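Local coordinates for beta-D-glucoside glucohydrolase (Trichoderma reesei, PDB 4I8D), which probably catalyses the hydrolysis of terminal, non-reducing beta-D-glucosyl residues with release of beta-D-glucose, a step in cellulose degradation, at residues G148-G153 with W297-Q302; A156-Y161 with A199-S204; E215-L220 with A248-D253. All coordinates share one frame; numbering follows the deposited sequence.

Interaction 1: residues G148-G153 with W297-Q302; sequences GIQSVG and WYLTGQ
The Gln302 side chain lies along the carbonyl of Gly153, with CG 3.2 Å from Gly153 O. The ends of two helices meet here, and a glycine at positive phi follows each. Helix 283-299 finishes in a Schellman motif, with Gly301 at positive phi and Gln302 N bonded back to Trp297 O at 3.0 Å. Helix 135-150 runs into a type I turn from Gln150 to Gly153. Both belong to the helical surround of the family 3 N-terminal domain, a TIM-barrel relative.

The link between the two ends is one hydrogen bond. Gln302 NE2 gives to Gly153 O at 3.0 Å. The N-H...O angle is 145°. The donor sits in the carbonyl plane, on a lone pair. Gln302 CG is beside its own backbone N (chi1 -62°), and the chain beyond is extended, which carries the amide across to Gly153. The same NE2 also gives to His108 O, and OE1 accepts from Gln155. A leucine in its place would probably leave the carbonyls of Gly153 and His108 without this donor and Gln155 NE2 without its acceptor.

Thr300 packs against the same carbonyl, with CB 3.6 Å from Gly153 O. Its OG1 is hydrogen-bonded to Ala296 O in the last turn of helix 283-299. Gly153 passes close to the Thr300 backbone, its CA 3.3 Å from Thr300 O. Gln150 forms the outer edge. Its amide is held by Asn197 O, Ala199 N and Ala156 N, and Gln150 NE2 touches Leu299 CD2 at 4.3 Å.

Interaction 2: residues A156-Y161 with A199-S204; sequences ATAKHY and ASVMCS. With BGC (beta-D-glucopyranose), chain G.
The His160 ring meets Met202 SD obliquely, with the sulfur 4.6 Å from the ring centroid. Lys159 CG lies over the centre of one face of the His160 ring, 3.3 Å above its plane. Beta-D-glucopyranose is at the ring edge, where His160 CE1 comes to 3.1 Å from O3 of the sugar.

Strands 157-161 and 200-203 are parallel neighbours in the barrel-like N-terminal domain. They pair at Thr157 with Ser200 and at Ala158 with Val201. A beta bulge then shifts the register by one, and pairing resumes at Tyr161 with Cys203. Lys159 and His160 therefore both lie across from Met202, and the peptide bond joining them is cis. All three side chains point the same way, into the glucose pocket.

Met202 SD rests beside the lysine chain, 3.5 Å from Lys159 CG. Its methyl group, Met202 CE, reaches 3.4 Å from O4 of the sugar. The Lys159 chain starts with CG anti to the backbone N (chi1 -165°) and bends at chi3, which brings NZ to O3 of the sugar in a 3.1 Å hydrogen bond. Lys159 NZ also gives to Leu111 O, so the amine has two partners. Backbone bonds flank the bulge: Met202 N gives to Ala158 O at 2.7 Å, and Tyr161 N to Met202 O at 2.8 Å.

Tyr161 and Val201 point to the other face of the sheet, toward helix 217-227. Ala158 and the Tyr161 ring pack on Phe190 of helix 188-195. Strand 233-236 continues the sheet beyond 200-203.

Interaction 3: residues E215-L220 with A248-D253; sequences EDQYTL and ANSGLD. With NAG (2-acetamido-2-deoxy-beta-D-glucopyranose), chain C; NAG (2-acetamido-2-deoxy-beta-D-glucopyranose), chain B.
Leu220 faces the end of helix 245-250. Leu220 CB is 4.2 Å from Ser250 O. CG stands beside the backbone N (chi1 -58°), and the two methyl groups part from there. Leu220 CD1 reaches the turn after the helix, 3.9 Å from Leu252 N. CD2 goes to the barrel side, where it packs on Tyr161 and Cys203. Helix 217-227 is the helix of a beta-alpha-beta crossover between the adjacent parallel strands 200-203 and 233-236. Its first turn here meets the last turn of helix 245-250, in the same TIM-barrel-type domain.

Gly251, the first residue after helix 245-250, has positive phi. A CB there would point at Leu220 and lie only 3.1 Å from Leu220 CB, so the close approach depends on the missing side chain.

Ser250 fills the middle of the contact. Ser250 CB lies 3.6 Å from Glu215 O. Ser250 OG comes to 2.9 Å from Glu215 O, while its hydrogen bond goes to Gln246 O, one turn back. Gln217 bends at chi2 (86°), which brings OE1 to 3.4 Å from Ser250 CA. Glu215 leaves the backbone away from Ser250, but its side chain packs on Gln246 and Ser247, and OE2 accepts from His242 N at the approach to helix 245-250.

Tyr218 turns its ring outward to the attached glycan, and its OH is hydrogen-bonded to Asp179 OD1. The start of the helix is fixed by Asp216 at the N-cap. Thr219 N gives to Asp216 OD2 at 2.9 Å from above the carboxylate plane. Thr219 OG1 gives to the anti lone pair of Asp216 OD2 at 2.7 Å.

Overall arrangement
From the N terminus, helix 135-150 opens interaction 1, which closes only at the end of helix 283-299. That loop holds both other contacts. Interaction 2 joins strands 157-161 and 200-203 and closes first. Interaction 3 then opens at helix 217-227 and closes after helix 245-250. The two are in series, and no contact crosses another. The Gln150 side chain joins interaction 1 to both strands of interaction 2. Tyr161 OH, probably bonded to Thr219 O, ties interactions 2 and 3. Interactions 1 and 3 do not touch, their nearest atoms being about 12 Å apart. The barrel strands thus lie between two helix-end contacts.

Interaction 1: residues G148-G153 with W297-Q302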
loop_
_atom_site.group_PDB
_atom_site.type_symbol
_atom_site.label_atom_id
_atom_site.label_comp_id
_atom_site.label_asym_id
_atom_site.label_seq_id
_atom_site.Cartn_x
_atom_site.Cartn_y
_atom_site.Cartn_z
ATOM N N GLY A 148 10.882 -1.684 -9.502
ATOM C CA GLY A 148 11.862 -0.847 -8.821
ATOM C C GLY A 148 12.735 -1.635 -7.866
ATOM O O GLY A 148 13.965 -1.573 -7.947
ATOM N N ILE A 149 12.095 -2.389 -6.977
ATOM C CA ILE A 149 12.800 -3.228 -6.006
ATOM C C ILE A 149 13.710 -4.268 -6.685
ATOM O O ILE A 149 14.905 -4.337 -6.406
ATOM C CB ILE A 149 11.805 -3.917 -5.026
ATOM C CG1 ILE A 149 11.049 -2.879 -4.189
ATOM C CG2 ILE A 149 12.521 -4.890 -4.100
ATOM C CD1 ILE A 149 10.030 -3.455 -3.232
ATOM N N GLN A 150 13.146 -5.054 -7.593
ATOM C CA GLN A 150 13.845 -6.218 -8.136
ATOM C C GLN A 150 14.920 -5.894 -9.167
ATOM O O GLN A 150 15.889 -6.641 -9.307
ATOM C CB GLN A 150 12.850 -7.257 -8.656
ATOM C CG GLN A 150 11.887 -7.711 -7.566
ATOM C CD GLN A 150 11.201 -9.025 -7.853
ATOM O OE1 GLN A 150 10.736 -9.696 -6.933
ATOM N NE2 GLN A 150 11.122 -9.399 -9.126
ATOM N N SER A 151 14.762 -4.782 -9.877
ATOM C CA SER A 151 15.777 -4.332 -10.823
ATOM C C SER A 151 17.105 -4.038 -10.118
ATOM O O SER A 151 18.158 -3.995 -10.749
ATOM C CB SER A 151 15.297 -3.088 -11.571
ATOM O OG SER A 151 15.393 -1.938 -10.750
ATOM N N VAL A 152 17.048 -3.838 -8.808
ATOM C CA VAL A 152 18.239 -3.556 -8.009
ATOM C C VAL A 152 18.942 -4.865 -7.603
ATOM O O VAL A 152 20.056 -4.849 -7.073
ATOM C CB VAL A 152 17.871 -2.657 -6.794
ATOM C CG1 VAL A 152 18.998 -2.571 -5.779
ATOM C CG2 VAL A 152 17.507 -1.262 -7.276
ATOM N N GLY A 153 18.298 -5.997 -7.880
ATOM C CA GLY A 153 18.843 -7.307 -7.534
ATOM C C GLY A 153 18.372 -7.878 -6.204
ATOM O O GLY A 153 19.020 -8.765 -5.644
ATOM N N TRP A 297 16.322 -16.459 -6.529
ATOM C CA TRP A 297 17.737 -16.167 -6.306
ATOM C C TRP A 297 18.501 -15.959 -7.620
ATOM O O TRP A 297 19.458 -15.178 -7.671
ATOM C CB TRP A 297 18.342 -17.319 -5.500
ATOM C CG TRP A 297 19.759 -17.148 -5.054
ATOM C CD1 TRP A 297 20.245 -16.204 -4.198
ATOM C CD2 TRP A 297 20.874 -17.981 -5.407
ATOM N NE1 TRP A 297 21.599 -16.379 -4.011
ATOM C CE2 TRP A 297 22.010 -17.466 -4.737
ATOM C CE3 TRP A 297 21.023 -19.111 -6.226
ATOM C CZ2 TRP A 297 23.277 -18.041 -4.859
ATOM C CZ3 TRP A 297 22.285 -19.681 -6.351
ATOM C CH2 TRP A 297 23.399 -19.143 -5.671
ATOM N N TYR A 298 18.061 -16.648 -8.675
ATOM C CA TYR A 298 18.646 -16.489 -10.009
ATOM C C TYR A 298 18.034 -15.340 -10.799
ATOM O O TYR A 298 18.741 -14.653 -11.540
ATOM C CB TYR A 298 18.570 -17.793 -10.810
ATOM C CG TYR A 298 19.631 -18.795 -10.421
ATOM C CD1 TYR A 298 20.982 -18.542 -10.666
ATOM C CD2 TYR A 298 19.287 -19.995 -9.804
ATOM C CE1 TYR A 298 21.958 -19.458 -10.308
ATOM C CE2 TYR A 298 20.255 -20.916 -9.441
ATOM C CZ TYR A 298 21.585 -20.644 -9.695
ATOM O OH TYR A 298 22.541 -21.563 -9.334
ATOM N N LEU A 299 16.725 -15.142 -10.641
ATOM C CA LEU A 299 16.016 -14.019 -11.264
ATOM C C LEU A 299 16.610 -12.670 -10.852
ATOM O O LEU A 299 16.763 -11.768 -11.677
ATOM C CB LEU A 299 14.520 -14.061 -10.921
ATOM C CG LEU A 299 13.602 -12.976 -11.501
ATOM C CD1 LEU A 299 13.626 -12.949 -13.026
ATOM C CD2 LEU A 299 12.185 -13.167 -10.999
ATOM N N THR A 300 16.951 -12.551 -9.573
ATOM C CA THR A 300 17.497 -11.312 -9.029
ATOM C C THR A 300 19.030 -11.264 -9.073
ATOM O O THR A 300 19.644 -10.320 -8.569
ATOM C CB THR A 300 16.964 -11.041 -7.605
ATOM O OG1 THR A 300 17.196 -12.182 -6.770
ATOM C CG2 THR A 300 15.475 -10.778 -7.658
ATOM N N GLY A 301 19.639 -12.279 -9.687
ATOM C CA GLY A 301 21.087 -12.311 -9.929
ATOM C C GLY A 301 21.915 -12.271 -8.660
ATOM O O GLY A 301 23.039 -11.758 -8.644
ATOM N N GLN A 302 21.348 -12.822 -7.593
ATOM C CA GLN A 302 21.983 -12.805 -6.284
ATOM C C GLN A 302 23.077 -13.865 -6.167
ATOM O O GLN A 302 23.825 -13.879 -5.190
ATOM C CB GLN A 302 20.932 -12.965 -5.177
ATOM C CG GLN A 302 19.911 -11.838 -5.133
ATOM C CD GLN A 302 18.903 -11.959 -3.995
ATOM O OE1 GLN A 302 18.535 -13.058 -3.573
ATOM N NE2 GLN A 302 18.439 -10.815 -3.507
#

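Interaction 2: residues A156-Y161 with A199-S204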
loop_
_atom_site.group_PDB
_atom_site.type_symbol
_atom_site.label_atom_id
_atom_site.label_comp_id
_atom_site.label_asym_id
_atom_site.label_seq_id
_atom_site.Cartn_x
_atom_site.Cartn_y
_atom_site.Cartn_z
ATOM N N ALA A 156 11.489 -9.480 -3.952
ATOM C CA ALA A 156 10.301 -8.863 -3.369
ATOM C C ALA A 156 9.305 -9.926 -2.888
ATOM O O ALA A 156 9.330 -11.067 -3.362
ATOM C CB ALA A 156 9.646 -7.919 -4.369
ATOM N N THR A 157 8.443 -9.552 -1.937
ATOM C CA THR A 157 7.389 -10.445 -1.453
ATOM C C THR A 157 6.023 -9.781 -1.506
ATOM O O THR A 157 5.742 -8.866 -0.719
ATOM C CB THR A 157 7.622 -10.892 0.001
ATOM O OG1 THR A 157 9.013 -11.135 0.226
ATOM C CG2 THR A 157 6.838 -12.154 0.288
ATOM N N ALA A 158 5.177 -10.247 -2.430
ATOM C CA ALA A 158 3.761 -9.866 -2.451
ATOM C C ALA A 158 3.073 -10.430 -1.199
ATOM O O ALA A 158 3.286 -11.592 -0.842
ATOM C CB ALA A 158 3.086 -10.353 -3.721
ATOM N N LYS A 159 2.246 -9.600 -0.561
ATOM C CA LYS A 159 1.833 -9.768 0.839
ATOM C C LYS A 159 0.523 -8.994 1.074
ATOM O O LYS A 159 0.393 -7.885 0.556
ATOM C CB LYS A 159 2.941 -9.145 1.692
ATOM C CG LYS A 159 2.965 -9.482 3.162
ATOM C CD LYS A 159 4.237 -8.933 3.800
ATOM C CE LYS A 159 4.081 -7.507 4.317
ATOM N NZ LYS A 159 4.998 -7.248 5.465
ATOM N N HIS A 160 -0.463 -9.520 1.813
ATOM C CA HIS A 160 -0.541 -10.876 2.343
ATOM C C HIS A 160 -1.626 -11.590 1.548
ATOM O O HIS A 160 -2.698 -11.040 1.306
ATOM C CB HIS A 160 -0.949 -10.873 3.819
ATOM C CG HIS A 160 -0.138 -9.958 4.679
ATOM N ND1 HIS A 160 0.824 -10.417 5.551
ATOM C CD2 HIS A 160 -0.147 -8.609 4.806
ATOM C CE1 HIS A 160 1.385 -9.391 6.166
ATOM N NE2 HIS A 160 0.812 -8.282 5.735
ATOM N N TYR A 161 -1.335 -12.815 1.139
ATOM C CA TYR A 161 -2.248 -13.591 0.328
ATOM C C TYR A 161 -2.921 -14.605 1.247
ATOM O O TYR A 161 -2.251 -15.470 1.804
ATOM C CB TYR A 161 -1.469 -14.277 -0.799
ATOM C CG TYR A 161 -2.304 -14.949 -1.871
ATOM C CD1 TYR A 161 -2.713 -14.252 -3.012
ATOM C CD2 TYR A 161 -2.649 -16.297 -1.767
ATOM C CE1 TYR A 161 -3.461 -14.872 -4.001
ATOM C CE2 TYR A 161 -3.400 -16.923 -2.753
ATOM C CZ TYR A 161 -3.806 -16.208 -3.862
ATOM O OH TYR A 161 -4.566 -16.841 -4.826
ATOM N N ALA A 199 9.340 -12.054 -6.987
ATOM C CA ALA A 199 10.108 -13.198 -6.477
ATOM C C ALA A 199 9.309 -14.168 -5.607
ATOM O O ALA A 199 9.479 -15.386 -5.707
ATOM C CB ALA A 199 11.334 -12.714 -5.712
ATOM N N SER A 200 8.440 -13.618 -4.757
ATOM C CA SER A 200 7.868 -14.364 -3.647
ATOM C C SER A 200 6.463 -13.877 -3.321
ATOM O O SER A 200 6.096 -12.747 -3.655
ATOM C CB SER A 200 8.771 -14.195 -2.419
ATOM O OG SER A 200 8.359 -15.013 -1.336
ATOM N N VAL A 201 5.687 -14.739 -2.668
ATOM C CA VAL A 201 4.365 -14.381 -2.147
ATOM C C VAL A 201 4.203 -14.935 -0.729
ATOM O O VAL A 201 4.507 -16.106 -0.470
ATOM C CB VAL A 201 3.218 -14.884 -3.057
ATOM C CG1 VAL A 201 1.864 -14.737 -2.367
ATOM C CG2 VAL A 201 3.208 -14.138 -4.389
ATOM N N MET A 202 3.741 -14.083 0.185
ATOM C CA MET A 202 3.487 -14.489 1.564
ATOM C C MET A 202 2.036 -14.883 1.735
ATOM O O MET A 202 1.142 -14.108 1.396
ATOM C CB MET A 202 3.799 -13.347 2.517
ATOM C CG MET A 202 4.016 -13.780 3.951
ATOM S SD MET A 202 3.980 -12.328 5.005
ATOM C CE MET A 202 5.371 -12.602 6.090
ATOM N N CYS A 203 1.798 -16.086 2.249
ATOM C CA CYS A 203 0.431 -16.491 2.578
ATOM C C CYS A 203 0.071 -15.999 3.972
ATOM O O CYS A 203 0.920 -15.968 4.871
ATOM C CB CYS A 203 0.209 -18.001 2.432
ATOM S SG CYS A 203 1.388 -19.053 3.304
ATOM N N SER A 204 -1.195 -15.631 4.136
ATOM C CA SER A 204 -1.674 -14.876 5.300
ATOM C C SER A 204 -2.050 -15.720 6.519
ATOM O O SER A 204 -2.248 -16.933 6.420
ATOM C CB SER A 204 -2.872 -14.031 4.885
ATOM O OG SER A 204 -3.890 -14.874 4.382
HETATM C C2 BGC G . 3.710 -9.873 10.081
HETATM C C3 BGC G . 4.410 -9.828 8.705
HETATM C C4 BGC G . 5.933 -9.704 8.853
HETATM C C5 BGC G . 6.461 -10.780 9.806
HETATM C C6 BGC G . 7.973 -10.731 9.985
HETATM C C1 BGC G . 4.425 -10.830 11.062
HETATM O O1 BGC G . 3.916 -10.699 12.399
HETATM O O2 BGC G . 2.320 -10.236 9.941
HETATM O O3 BGC G . 3.918 -8.740 7.907
HETATM O O4 BGC G . 6.572 -9.776 7.572
HETATM O O5 BGC G . 5.842 -10.598 11.084
HETATM O O6 BGC G . 8.319 -9.685 10.898
#

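Interaction 3: residues E215-L220 with A248-D253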
loop_
_atom_site.group_PDB
_atom_site.type_symbol
_atom_site.label_atom_id
_atom_site.label_comp_id
_atom_site.label_asym_id
_atom_site.label_seq_id
_atom_site.Cartn_x
_atom_site.Cartn_y
_atom_site.Cartn_z
ATOM N N GLU A 215 -2.282 -23.402 3.883
ATOM C CA GLU A 215 -2.619 -24.818 3.781
ATOM C C GLU A 215 -3.731 -25.032 2.768
ATOM O O GLU A 215 -4.274 -26.130 2.649
ATOM C CB GLU A 215 -3.044 -25.361 5.148
ATOM C CG GLU A 215 -1.945 -26.113 5.874
ATOM C CD GLU A 215 -1.859 -25.761 7.348
ATOM O OE1 GLU A 215 -2.903 -25.812 8.046
ATOM O OE2 GLU A 215 -0.734 -25.437 7.799
ATOM N N ASP A 216 -4.070 -23.978 2.037
ATOM C CA ASP A 216 -5.225 -24.031 1.163
ATOM C C ASP A 216 -4.836 -24.339 -0.273
ATOM O O ASP A 216 -4.240 -23.507 -0.956
ATOM C CB ASP A 216 -6.032 -22.733 1.243
ATOM C CG ASP A 216 -7.302 -22.796 0.423
ATOM O OD1 ASP A 216 -8.140 -23.681 0.689
ATOM O OD2 ASP A 216 -7.463 -21.967 -0.492
ATOM N N GLN A 217 -5.195 -25.540 -0.714
ATOM C CA GLN A 217 -4.944 -26.008 -2.077
ATOM C C GLN A 217 -5.478 -25.039 -3.133
ATOM O O GLN A 217 -4.790 -24.734 -4.103
ATOM C CB GLN A 217 -5.574 -27.398 -2.275
ATOM C CG GLN A 217 -5.402 -28.005 -3.663
ATOM C CD GLN A 217 -4.096 -28.758 -3.819
ATOM O OE1 GLN A 217 -3.466 -29.140 -2.832
ATOM N NE2 GLN A 217 -3.682 -28.982 -5.064
ATOM N N TYR A 218 -6.699 -24.554 -2.933
ATOM C CA TYR A 218 -7.400 -23.798 -3.968
ATOM C C TYR A 218 -6.802 -22.416 -4.268
ATOM O O TYR A 218 -6.668 -22.037 -5.434
ATOM C CB TYR A 218 -8.899 -23.699 -3.652
ATOM C CG TYR A 218 -9.683 -22.913 -4.682
ATOM C CD1 TYR A 218 -9.910 -23.430 -5.963
ATOM C CD2 TYR A 218 -10.199 -21.652 -4.377
ATOM C CE1 TYR A 218 -10.627 -22.709 -6.910
ATOM C CE2 TYR A 218 -10.916 -20.921 -5.317
ATOM C CZ TYR A 218 -11.131 -21.453 -6.581
ATOM O OH TYR A 218 -11.842 -20.724 -7.507
ATOM N N THR A 219 -6.452 -21.669 -3.223
ATOM C CA THR A 219 -5.873 -20.331 -3.400
ATOM C C THR A 219 -4.418 -20.377 -3.854
ATOM O O THR A 219 -4.032 -19.647 -4.772
ATOM C CB THR A 219 -5.972 -19.461 -2.129
ATOM O OG1 THR A 219 -5.537 -20.215 -0.990
ATOM C CG2 THR A 219 -7.399 -18.981 -1.927
ATOM N N LEU A 220 -3.622 -21.229 -3.210
ATOM C CA LEU A 220 -2.205 -21.368 -3.545
ATOM C C LEU A 220 -2.005 -22.036 -4.907
ATOM O O LEU A 220 -1.447 -21.420 -5.818
ATOM C CB LEU A 220 -1.439 -22.126 -2.453
ATOM C CG LEU A 220 -1.451 -21.572 -1.026
ATOM C CD1 LEU A 220 -0.533 -22.405 -0.140
ATOM C CD2 LEU A 220 -1.066 -20.098 -0.969
ATOM N N ALA A 248 2.679 -28.689 2.766
ATOM C CA ALA A 248 3.615 -29.041 1.692
ATOM C C ALA A 248 2.898 -29.442 0.406
ATOM O O ALA A 248 3.259 -28.981 -0.670
ATOM C CB ALA A 248 4.560 -30.146 2.145
ATOM N N ASN A 249 1.873 -30.284 0.533
ATOM C CA ASN A 249 1.088 -30.760 -0.614
ATOM C C ASN A 249 0.222 -29.675 -1.256
ATOM O O ASN A 249 -0.063 -29.734 -2.457
ATOM C CB ASN A 249 0.202 -31.947 -0.210
ATOM C CG ASN A 249 0.993 -33.109 0.380
ATOM O OD1 ASN A 249 2.141 -33.374 -0.007
ATOM N ND2 ASN A 249 0.372 -33.820 1.324
ATOM N N SER A 250 -0.187 -28.696 -0.450
ATOM C CA SER A 250 -1.051 -27.614 -0.905
ATOM C C SER A 250 -0.372 -26.673 -1.898
ATOM O O SER A 250 -0.962 -26.323 -2.915
ATOM C CB SER A 250 -1.578 -26.815 0.286
ATOM O OG SER A 250 -2.295 -27.646 1.179
ATOM N N GLY A 251 0.857 -26.263 -1.603
ATOM C CA GLY A 251 1.584 -25.333 -2.472
ATOM C C GLY A 251 2.613 -24.486 -1.742
ATOM O O GLY A 251 3.374 -23.741 -2.372
ATOM N N LEU A 252 2.637 -24.604 -0.413
ATOM C CA LEU A 252 3.621 -23.901 0.411
ATOM C C LEU A 252 5.080 -24.285 0.090
ATOM O O LEU A 252 5.411 -25.469 -0.068
ATOM C CB LEU A 252 3.339 -24.119 1.896
ATOM C CG LEU A 252 4.249 -23.326 2.833
ATOM C CD1 LEU A 252 3.910 -21.841 2.803
ATOM C CD2 LEU A 252 4.157 -23.890 4.237
ATOM N N ASP A 253 5.941 -23.274 0.017
ATOM C CA ASP A 253 7.336 -23.478 -0.360
ATOM C C ASP A 253 8.318 -23.193 0.774
ATOM O O ASP A 253 9.428 -23.726 0.781
ATOM C CB ASP A 253 7.683 -22.629 -1.589
ATOM C CG ASP A 253 6.850 -22.994 -2.811
ATOM O OD1 ASP A 253 6.698 -24.199 -3.086
ATOM O OD2 ASP A 253 6.348 -22.079 -3.500
HETATM C C1 NAG C . -17.007 -21.045 -5.968
HETATM C C2 NAG C . -18.120 -20.689 -6.946
HETATM C C3 NAG C . -18.357 -21.814 -7.947
HETATM C C4 NAG C . -17.051 -22.241 -8.621
HETATM C C5 NAG C . -15.923 -22.396 -7.593
HETATM C C6 NAG C . -14.587 -22.571 -8.300
HETATM C C7 NAG C . -19.702 -19.085 -6.050
HETATM C C8 NAG C . -20.991 -18.865 -5.307
HETATM N N2 NAG C . -19.337 -20.355 -6.236
HETATM O O3 NAG C . -19.270 -21.363 -8.920
HETATM O O4 NAG C . -17.229 -23.497 -9.239
HETATM O O5 NAG C . -15.821 -21.296 -6.697
HETATM O O6 NAG C . -13.709 -23.249 -7.437
HETATM O O7 NAG C . -19.035 -18.127 -6.452
HETATM C C1 NAG B . -15.476 -20.230 -1.061
HETATM C C2 NAG B . -14.448 -19.911 -2.161
HETATM C C3 NAG B . -15.111 -19.518 -3.477
HETATM C C4 NAG B . -16.280 -20.438 -3.823
HETATM C C5 NAG B . -17.235 -20.455 -2.623
HETATM C C6 NAG B . -18.565 -21.186 -2.831
HETATM C C7 NAG B . -12.311 -18.913 -1.337
HETATM C C8 NAG B . -11.656 -20.266 -1.253
HETATM N N2 NAG B . -13.580 -18.815 -1.754
HETATM O O3 NAG B . -14.143 -19.569 -4.489
HETATM O O4 NAG B . -16.897 -19.979 -5.004
HETATM O O5 NAG B . -16.534 -21.041 -1.548
HETATM O O6 NAG B . -18.352 -22.481 -3.345
HETATM O O7 NAG B . -11.671 -17.914 -1.013
#